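Local coordinates for protein ribose-phosphate pyrophosphokinase (Thermus thermophilus, PDB 7PN0) that probably makes phosphoribosyl pyrophosphate from ribose 5-phosphate and ATP by transferring a diphosphate group, working as a hexamer, at residues 66-69 against 70-74. Numbering follows the deposited sequence.
Sequences LMEL and LMMVD
M67 and M71 meet one helical turn apart on helix 62-78, each residue of 66-69 being paired with the one four places on. M71 shows the pattern from base to tip: its CB sits 3.4 Å from M67 O, its CG packs over that same oxygen and against M67 CE, and its SD lies 3.8 Å from M67 CG. With CG beside its own backbone N (chi1 -71°), the chain runs back over the preceding turn; the bend at chi3 then carries CE away from it. Flexible, unbranched methionine suits this face, where both side chains also touch L39 and helix 62-78 meets a second subunit. Cut back to an alanine, M67 would probably leave a gap beside M71 SD and L39 and lose the contact with Q63 of the second subunit. On another face, L66 CD1 meets L70 CG at 4.0 Å, and L69 CD1 meets V73 CG2; L69, L70 and V73 pack on helix 107-118, while L66 rests on F58. E68 runs alongside M72, its CG 4.0 Å from M72 SD. Backbone bonds such as M71 N to M67 O (2.8 Å) complete each turn. In this beta-alpha-beta crossover between strands 51-55 and 83-88, the helix thus turns apolar surfaces to its neighbours, and the buried carboxylate of E68 is tolerated because T31, Q56 and the backbone N of Q9 supply its hydrogen bonds.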
loop_
_atom_site.group_PDB
_atom_site.type_symbol
_atom_site.label_atom_id
_atom_site.label_comp_id
_atom_site.label_asym_id
_atom_site.label_seq_id
_atom_site.Cartn_x
_atom_site.Cartn_y
_atom_site.Cartn_z
ATOM N N LEU A 66 -2.816 -23.814 -4.364
ATOM C CA LEU A 66 -2.679 -22.414 -3.873
ATOM C C LEU A 66 -1.886 -21.605 -4.906
ATOM O O LEU A 66 -2.347 -20.538 -5.300
ATOM C CB LEU A 66 -1.947 -22.387 -2.518
ATOM C CG LEU A 66 -1.550 -21.001 -2.020
ATOM C CD1 LEU A 66 -2.739 -20.058 -2.012
ATOM C CD2 LEU A 66 -0.876 -21.089 -0.632
ATOM N N MET A 67 -0.722 -22.097 -5.326
ATOM C CA MET A 67 0.135 -21.336 -6.273
ATOM C C MET A 67 -0.593 -21.193 -7.616
ATOM O O MET A 67 -0.561 -20.111 -8.204
ATOM C CB MET A 67 1.481 -22.046 -6.485
ATOM C CG MET A 67 2.396 -21.290 -7.405
ATOM S SD MET A 67 2.650 -19.627 -6.721
ATOM C CE MET A 67 4.035 -19.071 -7.690
ATOM N N GLU A 68 -1.206 -22.269 -8.132
ATOM C CA GLU A 68 -1.985 -22.188 -9.394
ATOM C C GLU A 68 -3.022 -21.070 -9.272
ATOM O O GLU A 68 -3.202 -20.301 -10.251
ATOM C CB GLU A 68 -2.613 -23.541 -9.749
ATOM C CG GLU A 68 -3.389 -23.491 -11.059
ATOM C CD GLU A 68 -4.183 -24.736 -11.392
ATOM O OE1 GLU A 68 -4.551 -25.469 -10.462
ATOM O OE2 GLU A 68 -4.416 -24.966 -12.587
ATOM N N LEU A 69 -3.770 -21.009 -8.167
ATOM C CA LEU A 69 -4.797 -19.958 -7.955
ATOM C C LEU A 69 -4.119 -18.577 -7.970
ATOM O O LEU A 69 -4.654 -17.666 -8.686
ATOM C CB LEU A 69 -5.535 -20.189 -6.622
ATOM C CG LEU A 69 -6.622 -19.167 -6.235
ATOM C CD1 LEU A 69 -7.695 -18.996 -7.299
ATOM C CD2 LEU A 69 -7.257 -19.559 -4.912
ATOM N N LEU A 70 -3.062 -18.375 -7.175
ATOM C CA LEU A 70 -2.332 -17.072 -7.125
ATOM C C LEU A 70 -1.905 -16.678 -8.552
ATOM O O LEU A 70 -2.130 -15.511 -8.981
ATOM C CB LEU A 70 -1.145 -17.219 -6.189
ATOM C CG LEU A 70 -1.489 -17.411 -4.717
ATOM C CD1 LEU A 70 -0.235 -17.549 -3.890
ATOM C CD2 LEU A 70 -2.327 -16.243 -4.212
ATOM N N MET A 71 -1.311 -17.620 -9.299
ATOM C CA MET A 71 -0.826 -17.359 -10.682
ATOM C C MET A 71 -2.005 -17.089 -11.650
ATOM O O MET A 71 -1.894 -16.188 -12.476
ATOM C CB MET A 71 -0.018 -18.559 -11.166
ATOM C CG MET A 71 1.260 -18.679 -10.502
ATOM S SD MET A 71 2.138 -20.153 -11.036
ATOM C CE MET A 71 2.540 -19.694 -12.712
ATOM N N MET A 72 -3.146 -17.779 -11.521
ATOM C CA MET A 72 -4.320 -17.519 -12.409
ATOM C C MET A 72 -4.940 -16.157 -12.096
ATOM O O MET A 72 -5.324 -15.450 -13.016
ATOM C CB MET A 72 -5.349 -18.635 -12.268
ATOM C CG MET A 72 -4.885 -19.903 -12.904
ATOM S SD MET A 72 -6.146 -21.190 -12.868
ATOM C CE MET A 72 -7.256 -20.523 -14.087
ATOM N N VAL A 73 -4.968 -15.755 -10.825
ATOM C CA VAL A 73 -5.473 -14.420 -10.424
ATOM C C VAL A 73 -4.532 -13.356 -10.978
ATOM O O VAL A 73 -5.014 -12.361 -11.668
ATOM C CB VAL A 73 -5.581 -14.351 -8.893
ATOM C CG1 VAL A 73 -5.637 -12.912 -8.439
ATOM C CG2 VAL A 73 -6.768 -15.154 -8.418
ATOM N N ASP A 74 -3.240 -13.554 -10.752
ATOM C CA ASP A 74 -2.184 -12.647 -11.281
ATOM C C ASP A 74 -2.293 -12.453 -12.810
ATOM O O ASP A 74 -2.264 -11.296 -13.315
ATOM C CB ASP A 74 -0.813 -13.130 -10.854
ATOM C CG ASP A 74 0.270 -12.219 -11.368
ATOM O OD1 ASP A 74 0.287 -11.000 -10.967
ATOM O OD2 ASP A 74 1.047 -12.715 -12.178
#